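Local atomic coordinates of glucose 1-dehydrogenase (Haloferax mediterranei, PDB entry 2B5W), a protein that catalyses the zinc-dependent oxidation of D-glucose and several other aldoses with NADP+ or NAD+ as electron acceptor, preferring NADP+. Residues T40-I45 with L59-H63; G62-V66 with G146-P151; P173-L179 with Q242-E248. The protein carries 1 engineered substitution. One frame throughout, in Å; residues are numbered along the deposited sequence.

Contact 1 of 3, residues T40-I45 with L59-H63; sequences TDHEVI and LVLGH. With ZN (zinc ion), chain B; NAP (NADP nicotinamide-adenine-dinucleotide phosphate), chain I.
D41 lies against the imidazole of H63. Its OD1 is 3.3 Å from CE1 of H63, and the carboxylate and ring planes are only 19° apart. The two flat groups are therefore nearly parallel, but the oxygen reaches the ring obliquely. D41 CG sits beside its own backbone N (chi1 -70°), and this turn brings the carboxylate back along the helix to the ring. OD1 accepts a hydrogen bond from the backbone N of C38, which steadies the group. OD2 comes to 3.6 Å from G62 N, a looser approach. T40, the residue before D41, brings its CB to 3.8 Å from H63 CE1. Two consecutive helix residues thus meet the ring at CE1, both obliquely, while its NE2 binds the zinc ion at 2.1 Å. C38, an engineered residue, and E64 are the other protein ligands of the metal. This is the catalytic zinc site of the GroES-like domain in the zinc-containing alcohol dehydrogenase family. Helix 39-46 also meets the cofactor: the ribose O2D of NADP donates a hydrogen bond to E43 OE2 at 2.6 Å. T40, a substrate-binding residue, has its OG1 near the nicotinamide ring. Further along, the contact becomes apolar. V44 CG1, anti to the backbone N (chi1 170°), touches both L59 CD2 and L61 CD2 at 3.8 Å. V44 crosses L59 at about a right angle but slides past L61 in the opposite direction. L61 turns its other methyl, CD1, to I45, and V6 of strand 2-7 packs on I45, L59 and L61.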
loop_
_atom_site.group_PDB
_atom_site.type_symbol
_atom_site.label_atom_id
_atom_site.label_comp_id
_atom_site.label_asym_id
_atom_site.label_seq_id
_atom_site.Cartn_x
_atom_site.Cartn_y
_atom_site.Cartn_z
ATOM N N THR A 40 0.901 -5.095 23.713
ATOM C CA THR A 40 2.285 -5.492 23.539
ATOM C C THR A 40 2.888 -6.012 24.834
ATOM O O THR A 40 3.673 -6.955 24.835
ATOM C CB THR A 40 3.147 -4.302 23.019
ATOM O OG1 THR A 40 2.595 -3.778 21.787
ATOM C CG2 THR A 40 4.552 -4.798 22.643
ATOM N N ASP A 41 2.645 -5.326 25.943
ATOM C CA ASP A 41 3.160 -5.792 27.257
ATOM C C ASP A 41 2.633 -7.170 27.642
ATOM O O ASP A 41 3.358 -7.996 28.203
ATOM C CB ASP A 41 2.761 -4.806 28.375
ATOM C CG ASP A 41 3.501 -3.520 28.272
ATOM O OD1 ASP A 41 2.901 -2.533 27.790
ATOM O OD2 ASP A 41 4.702 -3.485 28.618
ATOM N N HIS A 42 1.361 -7.414 27.374
ATOM C CA HIS A 42 0.808 -8.714 27.713
ATOM C C HIS A 42 1.454 -9.769 26.805
ATOM O O HIS A 42 1.734 -10.865 27.259
ATOM C CB HIS A 42 -0.702 -8.679 27.591
ATOM C CG HIS A 42 -1.357 -7.808 28.621
ATOM N ND1 HIS A 42 -1.510 -8.203 29.931
ATOM C CD2 HIS A 42 -1.888 -6.561 28.537
ATOM C CE1 HIS A 42 -2.129 -7.249 30.607
ATOM N NE2 HIS A 42 -2.386 -6.248 29.786
ATOM N N GLU A 43 1.714 -9.419 25.547
ATOM C CA GLU A 43 2.361 -10.363 24.610
ATOM C C GLU A 43 3.781 -10.693 25.089
ATOM O O GLU A 43 4.193 -11.841 25.058
ATOM C CB GLU A 43 2.365 -9.808 23.182
ATOM C CG GLU A 43 0.987 -9.648 22.559
ATOM C CD GLU A 43 0.980 -8.724 21.344
ATOM O OE1 GLU A 43 2.005 -8.658 20.629
ATOM O OE2 GLU A 43 -0.054 -8.049 21.111
ATOM N N VAL A 44 4.517 -9.693 25.582
ATOM C CA VAL A 44 5.854 -9.916 26.140
ATOM C C VAL A 44 5.787 -10.820 27.376
ATOM O O VAL A 44 6.671 -11.653 27.598
ATOM C CB VAL A 44 6.552 -8.563 26.535
ATOM C CG1 VAL A 44 7.834 -8.801 27.333
ATOM C CG2 VAL A 44 6.858 -7.727 25.300
ATOM N N ILE A 45 4.774 -10.629 28.207
ATOM C CA ILE A 45 4.651 -11.416 29.453
ATOM C C ILE A 45 4.361 -12.867 29.085
ATOM O O ILE A 45 4.922 -13.770 29.677
ATOM C CB ILE A 45 3.530 -10.863 30.350
ATOM C CG1 ILE A 45 3.964 -9.513 30.923
ATOM C CG2 ILE A 45 3.198 -11.823 31.514
ATOM C CD1 ILE A 45 2.780 -8.665 31.446
ATOM N N LEU A 59 13.681 -8.971 32.077
ATOM C CA LEU A 59 13.430 -7.848 31.200
ATOM C C LEU A 59 12.533 -6.866 31.963
ATOM O O LEU A 59 11.427 -7.213 32.357
ATOM C CB LEU A 59 12.721 -8.310 29.939
ATOM C CG LEU A 59 12.211 -7.191 29.012
ATOM C CD1 LEU A 59 13.373 -6.420 28.447
ATOM C CD2 LEU A 59 11.397 -7.785 27.921
ATOM N N VAL A 60 13.037 -5.658 32.183
ATOM C CA VAL A 60 12.187 -4.600 32.757
ATOM C C VAL A 60 11.143 -4.235 31.701
ATOM O O VAL A 60 11.499 -4.019 30.520
ATOM C CB VAL A 60 12.993 -3.367 33.146
ATOM C CG1 VAL A 60 12.079 -2.221 33.553
ATOM C CG2 VAL A 60 13.975 -3.691 34.302
ATOM N N LEU A 61 9.872 -4.229 32.092
ATOM C CA LEU A 61 8.794 -3.977 31.173
ATOM C C LEU A 61 8.591 -2.476 30.944
ATOM O O LEU A 61 9.157 -1.664 31.650
ATOM C CB LEU A 61 7.512 -4.589 31.703
ATOM C CG LEU A 61 7.468 -6.119 31.838
ATOM C CD1 LEU A 61 6.173 -6.492 32.569
ATOM C CD2 LEU A 61 7.541 -6.763 30.479
ATOM N N GLY A 62 7.744 -2.170 29.959
ATOM C CA GLY A 62 7.215 -0.836 29.744
ATOM C C GLY A 62 7.897 -0.092 28.618
ATOM O O GLY A 62 9.105 0.162 28.656
ATOM N N HIS A 63 7.092 0.352 27.655
ATOM C CA HIS A 63 7.623 1.141 26.544
ATOM C C HIS A 63 6.846 2.448 26.356
ATOM O O HIS A 63 7.168 3.228 25.470
ATOM C CB HIS A 63 7.573 0.329 25.237
ATOM C CG HIS A 63 6.199 -0.130 24.903
ATOM N ND1 HIS A 63 5.633 -1.252 25.479
ATOM C CD2 HIS A 63 5.238 0.424 24.123
ATOM C CE1 HIS A 63 4.376 -1.357 25.081
ATOM N NE2 HIS A 63 4.100 -0.343 24.274
HETATM ZN ZN ZN B . 2.092 0.141 24.078
HETATM P PA NAP I . -5.613 -5.624 22.462
HETATM O O1A NAP I . -5.349 -7.042 22.631
HETATM O O2A NAP I . -5.867 -4.889 23.786
HETATM O O5B NAP I . -6.872 -5.380 21.544
HETATM C C5B NAP I . -7.224 -6.181 20.448
HETATM C C4B NAP I . -8.734 -6.089 20.448
HETATM O O4B NAP I . -9.197 -6.661 19.246
HETATM C C3B NAP I . -9.398 -6.836 21.620
HETATM O O3B NAP I . -10.212 -5.994 22.421
HETATM C C2B NAP I . -10.213 -7.933 20.933
HETATM O O2B NAP I . -11.499 -8.158 21.487
HETATM C C1B NAP I . -10.362 -7.405 19.526
HETATM N N9A NAP I . -10.478 -8.485 18.565
HETATM C C8A NAP I . -9.566 -9.488 18.336
HETATM N N7A NAP I . -10.053 -10.291 17.371
HETATM C C5A NAP I . -11.298 -9.829 17.013
HETATM C C6A NAP I . -12.267 -10.244 16.095
HETATM N N6A NAP I . -12.135 -11.363 15.352
HETATM N N1A NAP I . -13.433 -9.525 15.971
HETATM C C2A NAP I . -13.651 -8.386 16.718
HETATM N N3A NAP I . -12.704 -7.964 17.636
HETATM C C4A NAP I . -11.549 -8.664 17.763
HETATM O O3 NAP I . -4.338 -4.874 21.868
HETATM P PN NAP I . -4.027 -3.303 21.635
HETATM O O1N NAP I . -5.251 -2.534 21.265
HETATM O O2N NAP I . -3.093 -2.750 22.667
HETATM O O5D NAP I . -3.250 -3.722 20.303
HETATM C C5D NAP I . -3.960 -4.035 19.121
HETATM C C4D NAP I . -3.052 -4.745 18.118
HETATM O O4D NAP I . -2.037 -3.822 17.712
HETATM C C3D NAP I . -2.328 -5.967 18.690
HETATM O O3D NAP I . -2.292 -7.020 17.748
HETATM C C2D NAP I . -0.933 -5.427 18.987
HETATM O O2D NAP I . 0.083 -6.393 19.050
HETATM C C1D NAP I . -0.755 -4.437 17.836
HETATM N N1N NAP I . 0.167 -3.320 18.076
HETATM C C2N NAP I . 1.024 -3.057 17.051
HETATM C C3N NAP I . 1.860 -1.980 17.134
HETATM C C7N NAP I . 2.634 -1.663 15.887
HETATM O O7N NAP I . 3.603 -0.690 16.115
HETATM N N7N NAP I . 2.352 -2.306 14.721
HETATM C C4N NAP I . 1.898 -1.155 18.264
HETATM C C5N NAP I . 1.009 -1.429 19.297
HETATM C C6N NAP I . 0.119 -2.507 19.183
HETATM P P2B NAP I . -11.751 -9.272 22.685
HETATM O O1X NAP I . -11.109 -8.888 23.916
HETATM O O2X NAP I . -13.290 -9.313 22.775
HETATM O O3X NAP I . -11.219 -10.630 22.215
#

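Contact 2 of 3, residues G62-V66 with G146-P151. With ZN (zinc ion), chain B.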
loop_
_atom_site.group_PDB
_atom_site.type_symbol
_atom_site.label_atom_id
_atom_site.label_comp_id
_atom_site.label_asym_id
_atom_site.label_seq_id
_atom_site.Cartn_x
_atom_site.Cartn_y
_atom_site.Cartn_z
ATOM N N GLY A 62 7.744 -2.170 29.959
ATOM C CA GLY A 62 7.215 -0.836 29.744
ATOM C C GLY A 62 7.897 -0.092 28.618
ATOM O O GLY A 62 9.105 0.162 28.656
ATOM N N HIS A 63 7.092 0.352 27.655
ATOM C CA HIS A 63 7.623 1.141 26.544
ATOM C C HIS A 63 6.846 2.448 26.356
ATOM O O HIS A 63 7.168 3.228 25.470
ATOM C CB HIS A 63 7.573 0.329 25.237
ATOM C CG HIS A 63 6.199 -0.130 24.903
ATOM N ND1 HIS A 63 5.633 -1.252 25.479
ATOM C CD2 HIS A 63 5.238 0.424 24.123
ATOM C CE1 HIS A 63 4.376 -1.357 25.081
ATOM N NE2 HIS A 63 4.100 -0.343 24.274
ATOM N N GLU A 64 5.804 2.680 27.144
ATOM C CA GLU A 64 4.978 3.903 27.050
ATOM C C GLU A 64 5.180 4.791 28.294
ATOM O O GLU A 64 4.385 4.735 29.255
ATOM C CB GLU A 64 3.516 3.510 26.994
ATOM C CG GLU A 64 3.127 2.480 25.974
ATOM C CD GLU A 64 1.675 2.103 26.062
ATOM O OE1 GLU A 64 0.968 2.604 26.965
ATOM O OE2 GLU A 64 1.235 1.367 25.194
ATOM N N ALA A 65 6.161 5.675 28.275
ATOM C CA ALA A 65 6.593 6.333 29.467
ATOM C C ALA A 65 6.505 7.820 29.378
ATOM O O ALA A 65 6.586 8.370 28.280
ATOM C CB ALA A 65 8.026 5.973 29.796
ATOM N N VAL A 66 6.340 8.450 30.538
ATOM C CA VAL A 66 6.528 9.885 30.695
ATOM C C VAL A 66 7.300 10.109 31.981
ATOM O O VAL A 66 7.066 9.435 32.981
ATOM C CB VAL A 66 5.170 10.675 30.657
ATOM C CG1 VAL A 66 4.174 10.205 31.709
ATOM C CG2 VAL A 66 5.405 12.147 30.771
ATOM N N GLY A 146 0.755 11.380 30.010
ATOM C CA GLY A 146 1.845 11.384 29.026
ATOM C C GLY A 146 2.201 10.014 28.489
ATOM O O GLY A 146 2.846 9.901 27.410
ATOM N N PHE A 147 1.818 8.968 29.213
ATOM C CA PHE A 147 1.936 7.606 28.739
ATOM C C PHE A 147 1.090 7.301 27.508
ATOM O O PHE A 147 1.215 6.223 26.977
ATOM C CB PHE A 147 1.653 6.616 29.881
ATOM C CG PHE A 147 0.265 6.719 30.434
ATOM C CD1 PHE A 147 -0.794 5.987 29.881
ATOM C CD2 PHE A 147 -0.011 7.542 31.522
ATOM C CE1 PHE A 147 -2.067 6.130 30.399
ATOM C CE2 PHE A 147 -1.256 7.675 32.005
ATOM C CZ PHE A 147 -2.288 6.975 31.478
ATOM N N LEU A 148 0.198 8.210 27.108
ATOM C CA LEU A 148 -0.618 8.018 25.926
ATOM C C LEU A 148 0.078 8.562 24.686
ATOM O O LEU A 148 -0.341 8.252 23.569
ATOM C CB LEU A 148 -1.964 8.712 26.052
ATOM C CG LEU A 148 -2.918 8.149 27.106
ATOM C CD1 LEU A 148 -4.202 8.944 27.078
ATOM C CD2 LEU A 148 -3.165 6.706 26.884
ATOM N N ILE A 149 1.140 9.338 24.864
ATOM C CA ILE A 149 1.851 9.930 23.689
ATOM C C ILE A 149 2.462 8.815 22.824
ATOM O O ILE A 149 2.333 8.848 21.596
ATOM C CB ILE A 149 2.890 10.938 24.154
ATOM C CG1 ILE A 149 2.249 12.124 24.847
ATOM C CG2 ILE A 149 3.800 11.347 23.016
ATOM C CD1 ILE A 149 1.218 12.845 23.997
ATOM N N GLU A 150 3.098 7.796 23.407
ATOM C CA GLU A 150 3.612 6.733 22.568
ATOM C C GLU A 150 2.539 5.989 21.780
ATOM O O GLU A 150 2.667 5.828 20.568
ATOM C CB GLU A 150 4.537 5.767 23.371
ATOM C CG GLU A 150 5.364 4.827 22.489
ATOM C CD GLU A 150 4.662 3.564 22.083
ATOM O OE1 GLU A 150 3.546 3.306 22.606
ATOM O OE2 GLU A 150 5.183 2.799 21.220
ATOM N N PRO A 151 1.445 5.506 22.383
ATOM C CA PRO A 151 0.397 4.882 21.580
ATOM C C PRO A 151 -0.187 5.798 20.507
ATOM O O PRO A 151 -0.431 5.342 19.396
ATOM C CB PRO A 151 -0.677 4.511 22.618
ATOM C CG PRO A 151 -0.070 4.632 23.889
ATOM C CD PRO A 151 1.240 5.334 23.830
HETATM ZN ZN ZN B . 2.092 0.141 24.078
#
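E64 and E150 approach each other beside the zinc ion, and only E64 binds it here. E64 OE2 is 1.9 Å from the metal. E150 OE1 instead packs on the E64 chain, 3.5 Å from CG. The two side chains cross at about a right angle, although their carboxylate planes are only 23° apart. The same E150 OE1 lies at the edge of the H63 ring, near its plane, 3.7 Å from CD2. Here the carboxylate stands almost upright to the imidazole, with 81° between the planes. E150 is known to bind the catalytic zinc and the substrate; here it stands beside the metal without binding it. Its chain leaves anti to the backbone N (chi1 -166°) and bends at chi2, which carries the carboxylate to the ring edge. P151 meets the E64 carboxylate at a slant: its CG is 3.8 Å from E64 OE2. The other oxygen, E64 OE1, forms a salt bridge with K349, so each oxygen of this carboxylate has a cationic partner. The contact joins the GroES-like catalytic part to the first turn of helix 149-164, in the C-terminal glucose dehydrogenase family region, and the metal lies near the start of that helix. Outward from the zinc, strand 64-71 runs past the short 3-10 turn at 146-148. F147 CB touches E64 O at 3.4 Å. V66 CB packs on G146 C at 3.7 Å, and its CG1 reaches F147 N at 3.6 Å. F309 of helix 306-318 packs on I149 and E150, and I82 of strand 82-85 on V66.

Contact 3 of 3, residues P173-L179 with Q242-E248. With K (potassium ion), chain E.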
loop_
_atom_site.group_PDB
_atom_site.type_symbol
_atom_site.label_atom_id
_atom_site.label_comp_id
_atom_site.label_asym_id
_atom_site.label_seq_id
_atom_site.Cartn_x
_atom_site.Cartn_y
_atom_site.Cartn_z
ATOM N N PRO A 173 -11.587 11.224 1.719
ATOM C CA PRO A 173 -12.388 10.158 2.312
ATOM C C PRO A 173 -13.471 10.664 3.245
ATOM O O PRO A 173 -13.343 11.751 3.837
ATOM C CB PRO A 173 -11.362 9.370 3.119
ATOM C CG PRO A 173 -10.308 10.381 3.490
ATOM C CD PRO A 173 -10.256 11.310 2.353
ATOM N N SER A 174 -14.520 9.874 3.366
ATOM C CA SER A 174 -15.633 10.190 4.278
ATOM C C SER A 174 -15.895 9.161 5.344
ATOM O O SER A 174 -16.429 9.523 6.394
ATOM C CB SER A 174 -16.920 10.409 3.480
ATOM O OG SER A 174 -16.742 11.510 2.632
ATOM N N SER A 175 -15.578 7.893 5.103
ATOM C CA SER A 175 -15.827 6.827 6.065
ATOM C C SER A 175 -14.537 6.215 6.557
ATOM O O SER A 175 -13.601 5.996 5.777
ATOM C CB SER A 175 -16.759 5.738 5.494
ATOM O OG SER A 175 -16.270 5.235 4.248
ATOM N N ALA A 176 -14.504 5.871 7.846
ATOM C CA ALA A 176 -13.372 5.170 8.438
ATOM C C ALA A 176 -13.817 4.095 9.400
ATOM O O ALA A 176 -14.823 4.283 10.096
ATOM C CB ALA A 176 -12.480 6.197 9.152
ATOM N N PHE A 177 -13.078 2.992 9.464
ATOM C CA PHE A 177 -13.473 1.775 10.173
ATOM C C PHE A 177 -12.213 1.274 10.883
ATOM O O PHE A 177 -11.207 0.874 10.255
ATOM C CB PHE A 177 -13.966 0.773 9.129
ATOM C CG PHE A 177 -14.522 -0.542 9.652
ATOM C CD1 PHE A 177 -15.020 -0.664 10.933
ATOM C CD2 PHE A 177 -14.654 -1.635 8.782
ATOM C CE1 PHE A 177 -15.621 -1.844 11.372
ATOM C CE2 PHE A 177 -15.210 -2.826 9.218
ATOM C CZ PHE A 177 -15.728 -2.925 10.524
ATOM N N VAL A 178 -12.264 1.282 12.196
ATOM C CA VAL A 178 -11.184 0.777 13.006
ATOM C C VAL A 178 -11.568 -0.643 13.380
ATOM O O VAL A 178 -12.659 -0.887 13.880
ATOM C CB VAL A 178 -11.027 1.612 14.301
ATOM C CG1 VAL A 178 -10.021 0.978 15.240
ATOM C CG2 VAL A 178 -10.671 3.060 13.986
ATOM N N LEU A 179 -10.689 -1.589 13.128
ATOM C CA LEU A 179 -10.923 -2.962 13.530
ATOM C C LEU A 179 -10.229 -3.207 14.869
ATOM O O LEU A 179 -8.998 -3.141 14.979
ATOM C CB LEU A 179 -10.392 -3.954 12.492
ATOM C CG LEU A 179 -10.713 -3.665 11.051
ATOM C CD1 LEU A 179 -10.061 -4.716 10.151
ATOM C CD2 LEU A 179 -12.167 -3.487 10.743
ATOM N N GLN A 242 -19.228 0.978 2.308
ATOM C CA GLN A 242 -17.808 0.757 2.035
ATOM C C GLN A 242 -17.001 1.803 2.774
ATOM O O GLN A 242 -17.425 2.950 2.906
ATOM C CB GLN A 242 -17.524 0.904 0.545
ATOM C CG GLN A 242 -18.451 0.134 -0.368
ATOM C CD GLN A 242 -18.147 0.458 -1.808
ATOM O OE1 GLN A 242 -18.633 1.441 -2.367
ATOM N NE2 GLN A 242 -17.280 -0.311 -2.370
ATOM N N MET A 243 -15.798 1.418 3.172
ATOM C CA MET A 243 -15.003 2.225 4.098
ATOM C C MET A 243 -13.802 2.787 3.340
ATOM O O MET A 243 -12.980 2.030 2.784
ATOM C CB MET A 243 -14.556 1.369 5.272
ATOM C CG MET A 243 -15.692 0.700 6.062
ATOM S SD MET A 243 -16.709 1.943 6.775
ATOM C CE MET A 243 -18.098 0.906 7.421
ATOM N N ASP A 244 -13.681 4.104 3.276
ATOM C CA ASP A 244 -12.540 4.727 2.612
ATOM C C ASP A 244 -11.220 4.425 3.285
ATOM O O ASP A 244 -10.182 4.301 2.596
ATOM C CB ASP A 244 -12.717 6.211 2.529
ATOM C CG ASP A 244 -13.904 6.601 1.718
ATOM O OD1 ASP A 244 -13.981 6.173 0.540
ATOM O OD2 ASP A 244 -14.807 7.336 2.173
ATOM N N PHE A 245 -11.236 4.314 4.605
ATOM C CA PHE A 245 -10.028 4.074 5.377
ATOM C C PHE A 245 -10.328 2.985 6.387
ATOM O O PHE A 245 -11.351 3.056 7.081
ATOM C CB PHE A 245 -9.545 5.323 6.116
ATOM C CG PHE A 245 -8.302 5.080 6.889
ATOM C CD1 PHE A 245 -7.166 4.586 6.250
ATOM C CD2 PHE A 245 -8.236 5.258 8.258
ATOM C CE1 PHE A 245 -6.043 4.324 6.949
ATOM C CE2 PHE A 245 -7.096 4.996 8.941
ATOM C CZ PHE A 245 -6.003 4.501 8.272
ATOM N N ILE A 246 -9.496 1.959 6.427
ATOM C CA ILE A 246 -9.562 0.943 7.469
ATOM C C ILE A 246 -8.255 0.901 8.243
ATOM O O ILE A 246 -7.178 0.940 7.657
ATOM C CB ILE A 246 -9.897 -0.427 6.841
ATOM C CG1 ILE A 246 -11.300 -0.365 6.244
ATOM C CG2 ILE A 246 -9.755 -1.531 7.887
ATOM C CD1 ILE A 246 -11.745 -1.647 5.520
ATOM N N TYR A 247 -8.351 0.884 9.566
ATOM C CA TYR A 247 -7.221 0.705 10.455
ATOM C C TYR A 247 -7.413 -0.579 11.206
ATOM O O TYR A 247 -8.344 -0.696 12.012
ATOM C CB TYR A 247 -7.209 1.885 11.435
ATOM C CG TYR A 247 -6.004 2.035 12.317
ATOM C CD1 TYR A 247 -5.850 1.258 13.460
ATOM C CD2 TYR A 247 -5.034 2.998 12.042
ATOM C CE1 TYR A 247 -4.777 1.431 14.307
ATOM C CE2 TYR A 247 -3.942 3.152 12.888
ATOM C CZ TYR A 247 -3.820 2.372 14.002
ATOM O OH TYR A 247 -2.764 2.500 14.895
ATOM N N GLU A 248 -6.531 -1.529 10.972
ATOM C CA GLU A 248 -6.595 -2.821 11.617
ATOM C C GLU A 248 -5.762 -2.865 12.887
ATOM O O GLU A 248 -4.569 -2.645 12.868
ATOM C CB GLU A 248 -6.182 -3.904 10.632
ATOM C CG GLU A 248 -6.110 -5.298 11.224
ATOM C CD GLU A 248 -4.821 -5.582 11.958
ATOM O OE1 GLU A 248 -3.724 -5.299 11.395
ATOM O OE2 GLU A 248 -4.848 -6.072 13.113
HETATM K K K E . -13.633 14.376 4.064
#
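D244 reaches from the corner of its chain to the start of strand 175-179. Its CB packs on P173 CB at 3.5 Å and lies close to S175 O. CG comes next, near S174 N and S175 OG. At the tip, OD2 accepts two backbone N-H groups. S174 N binds it at 2.8 Å from above the carboxylate plane, 40° out of it. S175 N binds it at 3.1 Å on the anti side. The S175 hydroxyl returns the link: OG donates to Q242 O at 2.9 Å, on a lone pair in the carbonyl plane, and accepts from D244 N at 3.0 Å. Beyond this corner the strands pair in parallel, with F177 N bonded to F245 O and Y247 N to F177 O. M243 CG meets F177 CB at 3.5 Å, and its sulfur makes an oblique Met-aromatic contact with the F177 ring. L179 CD2 covers one face of that ring over its centre. The pair forms the centre of the six-stranded parallel Rossmann sheet that binds NADP. Strand 201-206 lies on the other side of strand 175-179, and strand 267-271 on the other side of strand 243-248. Helix 183-194 covers the face bearing V178, F245 and Y247, while E248 OE1 accepts a hydrogen bond from H288 of the second subunit.

How the contacts relate
Contacts 1 and 2 share G62 and H63, and their centres are 13 Å apart. They meet at the zinc ion: helix 39-46 meets H63 in one, and the start of helix 149-164 approaches E64 in the other. Contact 3 lies in the nucleotide-binding domain, with its centre 29 Å from contact 1 and 26 Å from contact 2. Its nearest atoms are about 10 Å from contact 1 and about 6 Å from contact 2. Helix 149-164 leads along the chain from contact 2 to strand 175-179 of contact 3. NADP lies near contacts 1 and 3: E43 bonds its nicotinamide ribose, and the E248 side chain is about 5 Å from the cofactor at the nearest atoms.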